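Local coordinates for tripeptidase (Staphylococcus aureus subsp. aureus, PDB 3RZA), which probably cleaves the N-terminal residue from tripeptides as a metal-dependent aminopeptidase of the M20 family, at residues P110-K113 with Y117-S120; L31-I36 with G133-L138; I322-A327 with A334-S339; R328-S333 with A381-E386. All blocks are in the same frame, centred on the assembly; numbering follows the deposited sequence. Where two conformers were deposited one is given.

Overall arrangement
Contacts 1 and 2 come first along the chain, with contact 1 nested inside the loop that contact 2 closes. They touch through P110, which packs on L31, V34 and Q35, and their centres are about 14 Å apart. Contacts 3 and 4 follow. Their segments alternate in sequence and share helix 318-329, with centres about 10 Å apart. Contacts 2 and 4 meet where A136 of helix 128-147 packs on A381 of helix 374-393. Contact 3 is far from contact 1, about 28 Å between centres. The contacts thus lie on a small hairpin, four helices and a strand of the large mixed sheet, in what is probably the metal-binding domain of the peptidase.

Contact 1: P110-K113 with Y117-S120; sequences PIVK and YIYS
K113 lays the start of its side chain against the ring of Y119. Its CB is 3.9 Å from CE1 of Y119 and also lies near the carbonyl O of Y117. The next atom, CG, is 3.6 Å from CD1 of Y119 and almost as near CE1, approaching the ring obliquely. The K113 and Y119 side chains cross at about a right angle. From CB on, the chain of K113 bends at chi2, chi3 and chi4, and NZ ends at a bound di(hydroxyethyl)ether, probably from the crystallisation liquor. Beneath them the segments form an antiparallel beta hairpin, and strand 371-373 extends it to a three-stranded sheet. I111 and Y119 are the hydrogen-bonded pair: I111 N gives to Y119 O at 2.7 Å, and Y119 N gives to I111 O at 2.9 Å. A third backbone bond runs from K113 N to Y117 O at 3.1 Å. V112 and I118 form the non-hydrogen-bonded pair and point to the other face, where V112 CG2 is 4.3 Å from I118 CG1. On that face I118 also packs on helix 23-34 and on I374. P110 CB meets I118 CG2 at 4.1 Å. The hydroxyl of Y119 is hydrogen-bonded to D115 between the strands.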
loop_
_atom_site.group_PDB
_atom_site.type_symbol
_atom_site.label_atom_id
_atom_site.label_comp_id
_atom_site.label_asym_id
_atom_site.label_seq_id
_atom_site.Cartn_x
_atom_site.Cartn_y
_atom_site.Cartn_z
ATOM N N PRO A 110 -12.654 -31.137 -12.223
ATOM C CA PRO A 110 -11.540 -31.567 -13.076
ATOM C C PRO A 110 -12.001 -32.079 -14.452
ATOM O O PRO A 110 -13.074 -32.659 -14.553
ATOM C CB PRO A 110 -10.910 -32.706 -12.274
ATOM C CG PRO A 110 -12.048 -33.311 -11.577
ATOM C CD PRO A 110 -12.941 -32.142 -11.184
ATOM N N ILE A 111 -11.190 -31.841 -15.478
ATOM C CA ILE A 111 -11.463 -32.291 -16.855
ATOM C C ILE A 111 -10.277 -33.112 -17.360
ATOM O O ILE A 111 -9.138 -32.651 -17.296
ATOM C CB ILE A 111 -11.690 -31.101 -17.813
ATOM C CG1 ILE A 111 -12.655 -30.068 -17.173
ATOM C CG2 ILE A 111 -12.209 -31.611 -19.183
ATOM C CD1 ILE A 111 -13.212 -28.985 -18.123
ATOM N N VAL A 112 -10.557 -34.322 -17.844
ATOM C CA VAL A 112 -9.572 -35.191 -18.471
ATOM C C VAL A 112 -9.644 -34.997 -20.007
ATOM O O VAL A 112 -10.655 -35.343 -20.639
ATOM C CB VAL A 112 -9.803 -36.657 -18.090
ATOM C CG1 VAL A 112 -8.679 -37.546 -18.663
ATOM C CG2 VAL A 112 -9.883 -36.794 -16.566
ATOM N N LYS A 113 -8.568 -34.432 -20.579
ATOM C CA LYS A 113 -8.520 -34.016 -21.979
ATOM C C LYS A 113 -7.707 -35.012 -22.818
ATOM O O LYS A 113 -6.856 -35.728 -22.289
ATOM C CB LYS A 113 -7.911 -32.611 -22.096
ATOM C CG LYS A 113 -8.782 -31.478 -21.548
ATOM C CD LYS A 113 -9.988 -31.146 -22.449
ATOM C CE LYS A 113 -9.627 -30.270 -23.667
ATOM N NZ LYS A 113 -9.526 -28.796 -23.336
ATOM N N TYR A 117 -3.568 -34.659 -20.311
ATOM C CA TYR A 117 -3.510 -33.832 -19.105
ATOM C C TYR A 117 -4.892 -33.762 -18.416
ATOM O O TYR A 117 -5.928 -33.781 -19.097
ATOM C CB TYR A 117 -3.053 -32.435 -19.482
ATOM C CG TYR A 117 -1.608 -32.364 -19.875
ATOM C CD1 TYR A 117 -0.614 -32.183 -18.914
ATOM C CD2 TYR A 117 -1.222 -32.475 -21.212
ATOM C CE1 TYR A 117 0.731 -32.110 -19.276
ATOM C CE2 TYR A 117 0.113 -32.412 -21.587
ATOM C CZ TYR A 117 1.085 -32.232 -20.607
ATOM O OH TYR A 117 2.396 -32.163 -20.967
ATOM N N ILE A 118 -4.875 -33.690 -17.074
ATOM C CA ILE A 118 -6.039 -33.365 -16.256
ATOM C C ILE A 118 -5.936 -31.883 -15.911
ATOM O O ILE A 118 -4.891 -31.434 -15.455
ATOM C CB ILE A 118 -6.108 -34.205 -14.942
ATOM C CG1 ILE A 118 -5.968 -35.719 -15.220
ATOM C CG2 ILE A 118 -7.450 -33.933 -14.177
ATOM C CD1 ILE A 118 -4.992 -36.433 -14.274
ATOM N N TYR A 119 -7.002 -31.128 -16.178
ATOM C CA TYR A 119 -7.095 -29.700 -15.847
ATOM C C TYR A 119 -8.237 -29.470 -14.876
ATOM O O TYR A 119 -9.130 -30.309 -14.736
ATOM C CB TYR A 119 -7.384 -28.868 -17.115
ATOM C CG TYR A 119 -6.364 -29.016 -18.226
ATOM C CD1 TYR A 119 -6.473 -30.039 -19.166
ATOM C CD2 TYR A 119 -5.305 -28.122 -18.346
ATOM C CE1 TYR A 119 -5.556 -30.170 -20.199
ATOM C CE2 TYR A 119 -4.362 -28.250 -19.365
ATOM C CZ TYR A 119 -4.489 -29.277 -20.284
ATOM O OH TYR A 119 -3.568 -29.397 -21.287
ATOM N N SER A 120 -8.250 -28.280 -14.274
ATOM C CA SER A 120 -9.474 -27.707 -13.675
ATOM C C SER A 120 -10.374 -27.148 -14.789
ATOM O O SER A 120 -10.019 -27.196 -15.970
ATOM C CB SER A 120 -9.100 -26.596 -12.676
ATOM O OG SER A 120 -8.685 -25.410 -13.347
#

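Contact 2: L31-I36 with G133-L138; sequences LELVQI and GLAAML
L33 reaches across to helix 128-147 with one methyl, and each close approach to that helix is made by this methyl. Its CD1 is 3.7 Å from CB of L134, with the two side chains crossing at about a right angle. The same CD1 is 3.9 Å from the backbone N of A135, and 4.4 Å from its CB. It also meets CD1 of L138 at 4.0 Å. L134 and L138 are one helical turn apart, with A135 beside them, and the methyl rests on the surface these three residues make. The CG of L33 is anti to its carbonyl carbon (chi1 -67°), an orientation that carries the branch toward the other helix. No hydrogen bond joins the two segments, and the four touching residues are buried.

The other side of segment 31-36 is quite different. E32 and Q35 are exposed and do not touch helix 128-147. E32 forms a salt bridge with K53. Q35, just past the helix end, folds its amide back, and NE2 gives a hydrogen bond to L31 O at 3.0 Å. The donor stands above the plane of that carbonyl, not on a lone pair. At the helix end, L33 O and I36 O both accept from K131, so a lysine of helix 128-147 adds a polar tie beside the apolar one. L50 of helix 46-56 touches both L33 and L134. L134 packs on S97 of strand 93-98 and I158 of strand 154-159, and M137 packs on both strands. Helix 128-147 thus lies between the sheet and helix 23-34, a layering consistent with the alpha/beta metal-binding domain of M20 peptidases.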
loop_
_atom_site.group_PDB
_atom_site.type_symbol
_atom_site.label_atom_id
_atom_site.label_comp_id
_atom_site.label_asym_id
_atom_site.label_seq_id
_atom_site.Cartn_x
_atom_site.Cartn_y
_atom_site.Cartn_z
ATOM N N LEU A 31 -9.275 -38.154 -9.154
ATOM C CA LEU A 31 -10.441 -37.313 -9.451
ATOM C C LEU A 31 -11.363 -37.186 -8.224
ATOM O O LEU A 31 -11.834 -36.090 -7.907
ATOM C CB LEU A 31 -11.210 -37.831 -10.690
ATOM C CG LEU A 31 -10.457 -37.782 -12.045
ATOM C CD1 LEU A 31 -11.183 -38.581 -13.119
ATOM C CD2 LEU A 31 -10.191 -36.370 -12.533
ATOM N N GLU A 32 -11.542 -38.287 -7.500
ATOM C CA GLU A 32 -12.309 -38.289 -6.257
ATOM C C GLU A 32 -11.759 -37.282 -5.229
ATOM O O GLU A 32 -12.526 -36.483 -4.653
ATOM C CB GLU A 32 -12.331 -39.703 -5.646
ATOM C CG GLU A 32 -13.350 -39.876 -4.507
ATOM C CD GLU A 32 -13.257 -41.214 -3.794
ATOM O OE1 GLU A 32 -12.567 -42.148 -4.299
ATOM O OE2 GLU A 32 -13.897 -41.329 -2.715
ATOM N N LEU A 33 -10.436 -37.305 -5.035
ATOM C CA LEU A 33 -9.792 -36.481 -4.019
ATOM C C LEU A 33 -9.816 -34.991 -4.333
ATOM O O LEU A 33 -10.058 -34.197 -3.419
ATOM C CB LEU A 33 -8.359 -36.931 -3.746
ATOM C CG LEU A 33 -8.142 -38.291 -3.093
ATOM C CD1 LEU A 33 -6.650 -38.566 -3.056
ATOM C CD2 LEU A 33 -8.737 -38.364 -1.686
ATOM N N VAL A 34 -9.576 -34.608 -5.598
ATOM C CA VAL A 34 -9.578 -33.168 -5.989
ATOM C C VAL A 34 -10.966 -32.509 -5.786
ATOM O O VAL A 34 -11.053 -31.358 -5.352
ATOM C CB VAL A 34 -9.060 -32.909 -7.436
ATOM C CG1 VAL A 34 -7.598 -33.405 -7.601
ATOM C CG2 VAL A 34 -9.986 -33.517 -8.482
ATOM N N GLN A 35 -12.029 -33.292 -5.968
ATOM C CA GLN A 35 -13.395 -32.829 -5.773
ATOM C C GLN A 35 -13.864 -32.725 -4.304
ATOM O O GLN A 35 -15.009 -32.378 -4.068
ATOM C CB GLN A 35 -14.351 -33.718 -6.589
ATOM C CG GLN A 35 -14.123 -33.607 -8.107
ATOM C CD GLN A 35 -14.998 -34.549 -8.892
ATOM O OE1 GLN A 35 -16.142 -34.240 -9.182
ATOM N NE2 GLN A 35 -14.471 -35.723 -9.212
ATOM N N ILE A 36 -13.006 -33.061 -3.331
ATOM C CA ILE A 36 -13.286 -32.808 -1.915
ATOM C C ILE A 36 -12.491 -31.566 -1.537
ATOM O O ILE A 36 -11.261 -31.618 -1.506
ATOM C CB ILE A 36 -12.845 -33.983 -1.011
ATOM C CG1 ILE A 36 -13.613 -35.269 -1.342
ATOM C CG2 ILE A 36 -13.087 -33.630 0.442
ATOM C CD1 ILE A 36 -12.842 -36.535 -1.008
ATOM N N GLY A 133 0.051 -37.049 -5.080
ATOM C CA GLY A 133 0.772 -37.800 -4.071
ATOM C C GLY A 133 -0.098 -38.732 -3.249
ATOM O O GLY A 133 0.239 -39.898 -3.065
ATOM N N LEU A 134 -1.230 -38.225 -2.780
ATOM C CA LEU A 134 -2.181 -39.044 -2.022
ATOM C C LEU A 134 -2.755 -40.181 -2.854
ATOM O O LEU A 134 -2.900 -41.288 -2.352
ATOM C CB LEU A 134 -3.328 -38.184 -1.468
ATOM C CG LEU A 134 -2.943 -37.171 -0.391
ATOM C CD1 LEU A 134 -4.139 -36.303 -0.044
ATOM C CD2 LEU A 134 -2.415 -37.848 0.848
ATOM N N ALA A 135 -3.091 -39.893 -4.116
ATOM C CA ALA A 135 -3.668 -40.878 -5.004
ATOM C C ALA A 135 -2.669 -42.009 -5.270
ATOM O O ALA A 135 -3.008 -43.205 -5.108
ATOM C CB ALA A 135 -4.109 -40.210 -6.315
ATOM N N ALA A 136 -1.439 -41.613 -5.611
ATOM C CA ALA A 136 -0.304 -42.532 -5.752
ATOM C C ALA A 136 -0.134 -43.461 -4.542
ATOM O O ALA A 136 -0.033 -44.695 -4.698
ATOM C CB ALA A 136 0.994 -41.739 -6.029
HETATM N N MSE A 137 -0.158 -42.886 -3.344
HETATM C CA MSE A 137 -0.113 -43.691 -2.111
HETATM C C MSE A 137 -1.260 -44.716 -2.008
HETATM O O MSE A 137 -1.023 -45.902 -1.738
HETATM C CB MSE A 137 -0.180 -42.799 -0.878
HETATM C CG MSE A 137 1.046 -41.970 -0.566
HETATM SE SE MSE A 137 0.579 -40.747 0.864
HETATM C CE MSE A 137 2.284 -39.981 0.974
ATOM N N LEU A 138 -2.495 -44.258 -2.225
ATOM C CA LEU A 138 -3.678 -45.129 -2.056
ATOM C C LEU A 138 -3.679 -46.288 -3.060
ATOM O O LEU A 138 -3.929 -47.427 -2.686
ATOM C CB LEU A 138 -4.980 -44.315 -2.156
ATOM C CG LEU A 138 -5.186 -43.300 -1.009
ATOM C CD1 LEU A 138 -6.205 -42.221 -1.373
ATOM C CD2 LEU A 138 -5.600 -43.993 0.241
#

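Contact 3: I322-A327 with A334-S339; sequences IAQESA and ANTIIS
Segment 322-327 is helical, and segment 334-339 leaves a loop to enter strand 336-338. The backbones come closest at Q324 and A334, whose CA atoms are 4.6 Å apart. A334 has positive phi (61°). Its CB is 3.5 Å from the carbonyl O of Q324 and 4.0 Å from CB of A327, so small side chains allow the close approach. Q324 reaches out over A334 and crosses T336 at a slant. Its chain is extended beyond CG (chi2 -179°), which carries the amide to A334 O and the methyl of T336. NE2 gives A334 O a hydrogen bond at 2.9 Å. The bond is nearly straight, 165° at the hydrogen, and the acceptor lies in the plane of the amide. CG2 of T336 packs against this group, 3.4 Å from NE2 of Q324 and 3.5 Å from its CD. The other end of the amide, OE1, takes a hydrogen bond from K321, so both ends of the group are held. Strand 336-338 pairs parallel with strand 194-209 at T194 and V196. Helix 318-329 packs A323 on T194 and Y183. I322 also packs on strand 181-184, and I322, E325 and S326 meet helix 374-393.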
loop_
_atom_site.group_PDB
_atom_site.type_symbol
_atom_site.label_atom_id
_atom_site.label_comp_id
_atom_site.label_asym_id
_atom_site.label_seq_id
_atom_site.Cartn_x
_atom_site.Cartn_y
_atom_site.Cartn_z
ATOM N N ILE A 322 18.210 -45.365 -3.309
ATOM C CA ILE A 322 16.938 -46.081 -3.556
ATOM C C ILE A 322 15.972 -45.259 -4.461
ATOM O O ILE A 322 15.358 -45.816 -5.391
ATOM C CB ILE A 322 16.274 -46.518 -2.229
ATOM C CG1 ILE A 322 17.146 -47.580 -1.523
ATOM C CG2 ILE A 322 14.884 -47.061 -2.478
ATOM C CD1 ILE A 322 16.857 -47.742 -0.010
ATOM N N ALA A 323 15.903 -43.941 -4.260
ATOM C CA ALA A 323 15.075 -43.066 -5.143
ATOM C C ALA A 323 15.589 -43.055 -6.587
ATOM O O ALA A 323 14.798 -43.133 -7.559
ATOM C CB ALA A 323 15.016 -41.625 -4.592
ATOM N N GLN A 324 16.911 -42.947 -6.728
ATOM C CA GLN A 324 17.531 -42.977 -8.037
ATOM C C GLN A 324 17.385 -44.357 -8.712
ATOM O O GLN A 324 17.092 -44.425 -9.901
ATOM C CB GLN A 324 19.011 -42.571 -7.961
ATOM C CG GLN A 324 19.256 -41.111 -7.644
ATOM C CD GLN A 324 20.729 -40.824 -7.631
ATOM O OE1 GLN A 324 21.434 -41.274 -6.734
ATOM N NE2 GLN A 324 21.226 -40.152 -8.670
ATOM N N GLU A 325 17.574 -45.439 -7.949
ATOM C CA GLU A 325 17.390 -46.824 -8.480
ATOM C C GLU A 325 15.960 -47.048 -9.004
ATOM O O GLU A 325 15.780 -47.545 -10.134
ATOM C CB GLU A 325 17.725 -47.877 -7.416
ATOM C CG GLU A 325 17.699 -49.362 -7.929
ATOM C CD GLU A 325 17.967 -50.407 -6.825
ATOM O OE1 GLU A 325 18.456 -50.043 -5.737
ATOM O OE2 GLU A 325 17.667 -51.598 -7.058
ATOM N N SER A 326 14.966 -46.655 -8.200
ATOM C CA SER A 326 13.526 -46.741 -8.591
ATOM C C SER A 326 13.244 -45.965 -9.894
ATOM O O SER A 326 12.557 -46.466 -10.788
ATOM C CB SER A 326 12.610 -46.269 -7.459
ATOM O OG SER A 326 12.623 -44.837 -7.255
ATOM N N ALA A 327 13.850 -44.792 -10.017
ATOM C CA ALA A 327 13.755 -43.982 -11.219
ATOM C C ALA A 327 14.407 -44.674 -12.452
ATOM O O ALA A 327 13.777 -44.765 -13.510
ATOM C CB ALA A 327 14.360 -42.527 -10.969
ATOM N N ALA A 334 16.576 -40.208 -13.171
ATOM C CA ALA A 334 17.337 -40.495 -11.917
ATOM C C ALA A 334 18.260 -39.360 -11.458
ATOM O O ALA A 334 19.250 -39.614 -10.765
ATOM C CB ALA A 334 18.132 -41.836 -12.018
ATOM N N ASN A 335 17.900 -38.118 -11.794
ATOM C CA ASN A 335 18.628 -36.907 -11.402
ATOM C C ASN A 335 18.369 -36.566 -9.930
ATOM O O ASN A 335 17.330 -36.942 -9.378
ATOM C CB ASN A 335 18.190 -35.712 -12.266
ATOM C CG ASN A 335 18.567 -35.872 -13.731
ATOM O OD1 ASN A 335 19.570 -36.496 -14.059
ATOM N ND2 ASN A 335 17.771 -35.289 -14.612
ATOM N N THR A 336 19.302 -35.870 -9.319
ATOM C CA THR A 336 19.184 -35.355 -7.993
ATOM C C THR A 336 19.380 -33.851 -8.124
ATOM O O THR A 336 20.315 -33.417 -8.806
ATOM C CB THR A 336 20.266 -35.931 -7.117
ATOM O OG1 THR A 336 21.544 -35.652 -7.698
ATOM C CG2 THR A 336 20.084 -37.431 -7.008
ATOM N N ILE A 337 18.486 -33.065 -7.532
ATOM C CA ILE A 337 18.554 -31.610 -7.620
ATOM C C ILE A 337 18.478 -30.979 -6.230
ATOM O O ILE A 337 18.266 -31.656 -5.216
ATOM C CB ILE A 337 17.415 -31.016 -8.570
ATOM C CG1 ILE A 337 16.009 -31.322 -8.041
ATOM C CG2 ILE A 337 17.598 -31.509 -10.033
ATOM C CD1 ILE A 337 14.908 -30.524 -8.748
ATOM N N ILE A 338 18.644 -29.670 -6.221
ATOM C CA ILE A 338 18.430 -28.832 -5.071
ATOM C C ILE A 338 17.190 -27.975 -5.400
ATOM O O ILE A 338 17.075 -27.484 -6.519
ATOM C CB ILE A 338 19.704 -27.980 -4.854
ATOM C CG1 ILE A 338 20.913 -28.883 -4.510
ATOM C CG2 ILE A 338 19.548 -27.071 -3.801
ATOM C CD1 ILE A 338 20.731 -29.748 -3.256
ATOM N N SER A 339 16.255 -27.875 -4.449
ATOM C CA SER A 339 14.999 -27.131 -4.640
ATOM C C SER A 339 15.186 -25.679 -4.251
ATOM O O SER A 339 16.144 -25.337 -3.592
ATOM C CB SER A 339 13.878 -27.724 -3.796
ATOM O OG SER A 339 14.188 -27.659 -2.416
#

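Contact 4: R328-S333 with A381-E386; sequences RNLGLS and ASQVLE
N329 and E386 make the polar link between the segments. ND2 of N329 gives a hydrogen bond to OE2 of E386 at 2.9 Å. OE2 is met on its anti side, 33° out of the carboxylate plane. The amide and carboxylate planes are turned 79° from each other. E386 has CG anti to the backbone N, and a bend at chi2 (64°) brings the carboxylate round to the asparagine. Next to this bond L330 points a methyl at the backbone of helix 374-393. Its CD1 is 3.4 Å from the N of Q383 and 3.8 Å from Q383 CB. The second methyl, CD2, lies 4.0 Å from CB of S382. Farther out, Q383 holds S326 of helix 318-329 through NE2, and S382 OG bonds to N378 O one turn earlier. The far side of helix 374-393 packs V384 and L385 on helix 128-147. L330 is placed by the end of helix 318-329, where G331 N bonds to R328 O at 3.0 Å and L332 N to A327 O. With G331 at positive phi as its C-prime residue, this is a Schellman motif, here docked on a neighbouring helix.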
loop_
_atom_site.group_PDB
_atom_site.type_symbol
_atom_site.label_atom_id
_atom_site.label_comp_id
_atom_site.label_asym_id
_atom_site.label_seq_id
_atom_site.Cartn_x
_atom_site.Cartn_y
_atom_site.Cartn_z
ATOM N N ARG A 328 15.625 -45.188 -12.295
ATOM C CA ARG A 328 16.298 -45.944 -13.378
ATOM C C ARG A 328 15.555 -47.202 -13.800
ATOM O O ARG A 328 15.422 -47.471 -15.014
ATOM C CB ARG A 328 17.725 -46.325 -13.003
ATOM C CG ARG A 328 18.707 -45.174 -13.041
ATOM C CD ARG A 328 20.135 -45.672 -12.998
ATOM N NE ARG A 328 20.403 -46.360 -11.731
ATOM C CZ ARG A 328 20.814 -45.790 -10.580
ATOM N NH1 ARG A 328 21.080 -44.463 -10.469
ATOM N NH2 ARG A 328 20.978 -46.573 -9.515
ATOM N N ASN A 329 15.038 -47.947 -12.827
ATOM C CA ASN A 329 14.199 -49.133 -13.124
ATOM C C ASN A 329 12.953 -48.827 -13.985
ATOM O O ASN A 329 12.593 -49.626 -14.832
ATOM C CB ASN A 329 13.752 -49.845 -11.846
ATOM C CG ASN A 329 14.893 -50.535 -11.108
ATOM O OD1 ASN A 329 16.035 -50.529 -11.546
ATOM N ND2 ASN A 329 14.572 -51.114 -9.958
ATOM N N LEU A 330 12.357 -47.656 -13.786
ATOM C CA LEU A 330 11.241 -47.176 -14.614
ATOM C C LEU A 330 11.648 -46.333 -15.837
ATOM O O LEU A 330 10.789 -45.726 -16.476
ATOM C CB LEU A 330 10.282 -46.367 -13.731
ATOM C CG LEU A 330 9.568 -47.174 -12.653
ATOM C CD1 LEU A 330 8.821 -46.191 -11.801
ATOM C CD2 LEU A 330 8.609 -48.190 -13.267
ATOM N N GLY A 331 12.937 -46.290 -16.161
ATOM C CA GLY A 331 13.406 -45.603 -17.361
ATOM C C GLY A 331 13.363 -44.081 -17.314
ATOM O O GLY A 331 13.215 -43.430 -18.350
ATOM N N LEU A 332 13.527 -43.530 -16.123
ATOM C CA LEU A 332 13.408 -42.081 -15.870
ATOM C C LEU A 332 14.809 -41.546 -15.578
ATOM O O LEU A 332 15.746 -42.325 -15.394
ATOM C CB LEU A 332 12.448 -41.829 -14.701
ATOM C CG LEU A 332 11.066 -42.536 -14.773
ATOM C CD1 LEU A 332 10.222 -42.127 -13.592
ATOM C CD2 LEU A 332 10.329 -42.228 -16.065
ATOM N N SER A 333 14.954 -40.230 -15.582
ATOM C CA SER A 333 16.282 -39.575 -15.533
ATOM C C SER A 333 17.173 -39.960 -14.327
ATOM O O SER A 333 18.382 -40.004 -14.460
ATOM C CB SER A 333 16.124 -38.053 -15.537
ATOM O OG SER A 333 15.659 -37.605 -14.258
ATOM N N ALA A 381 3.011 -43.394 -9.128
ATOM C CA ALA A 381 2.479 -44.596 -8.463
ATOM C C ALA A 381 3.374 -45.828 -8.687
ATOM O O ALA A 381 3.679 -46.558 -7.737
ATOM C CB ALA A 381 1.048 -44.877 -8.938
ATOM N N SER A 382 3.841 -46.022 -9.920
ATOM C CA SER A 382 4.807 -47.107 -10.213
ATOM C C SER A 382 6.136 -46.914 -9.468
ATOM O O SER A 382 6.704 -47.894 -8.983
ATOM C CB SER A 382 5.047 -47.215 -11.710
ATOM O OG SER A 382 3.823 -47.498 -12.355
ATOM N N GLN A 383 6.591 -45.648 -9.336
ATOM C CA GLN A 383 7.838 -45.346 -8.620
ATOM C C GLN A 383 7.725 -45.595 -7.119
ATOM O O GLN A 383 8.595 -46.208 -6.551
ATOM C CB GLN A 383 8.299 -43.913 -8.840
ATOM C CG GLN A 383 9.787 -43.706 -8.473
ATOM C CD GLN A 383 10.200 -42.276 -8.357
ATOM O OE1 GLN A 383 9.371 -41.346 -8.432
ATOM N NE2 GLN A 383 11.507 -42.070 -8.160
ATOM N N VAL A 384 6.666 -45.102 -6.489
ATOM C CA VAL A 384 6.433 -45.374 -5.061
ATOM C C VAL A 384 6.383 -46.902 -4.791
ATOM O O VAL A 384 6.981 -47.375 -3.803
ATOM C CB VAL A 384 5.144 -44.722 -4.533
ATOM C CG1 VAL A 384 4.929 -45.077 -3.065
ATOM C CG2 VAL A 384 5.167 -43.178 -4.724
ATOM N N LEU A 385 5.710 -47.662 -5.675
ATOM C CA LEU A 385 5.685 -49.121 -5.565
ATOM C C LEU A 385 7.107 -49.734 -5.679
ATOM O O LEU A 385 7.448 -50.651 -4.938
ATOM C CB LEU A 385 4.752 -49.747 -6.621
ATOM C CG LEU A 385 4.711 -51.290 -6.645
ATOM C CD1 LEU A 385 4.309 -51.833 -5.254
ATOM C CD2 LEU A 385 3.785 -51.773 -7.719
ATOM N N GLU A 386 7.899 -49.229 -6.627
ATOM C CA GLU A 386 9.243 -49.729 -6.859
ATOM C C GLU A 386 10.155 -49.452 -5.665
ATOM O O GLU A 386 10.932 -50.324 -5.275
ATOM C CB GLU A 386 9.812 -49.107 -8.128
ATOM C CG GLU A 386 11.077 -49.729 -8.640
ATOM C CD GLU A 386 10.927 -51.176 -9.089
ATOM O OE1 GLU A 386 9.812 -51.607 -9.456
ATOM O OE2 GLU A 386 11.944 -51.878 -9.076
#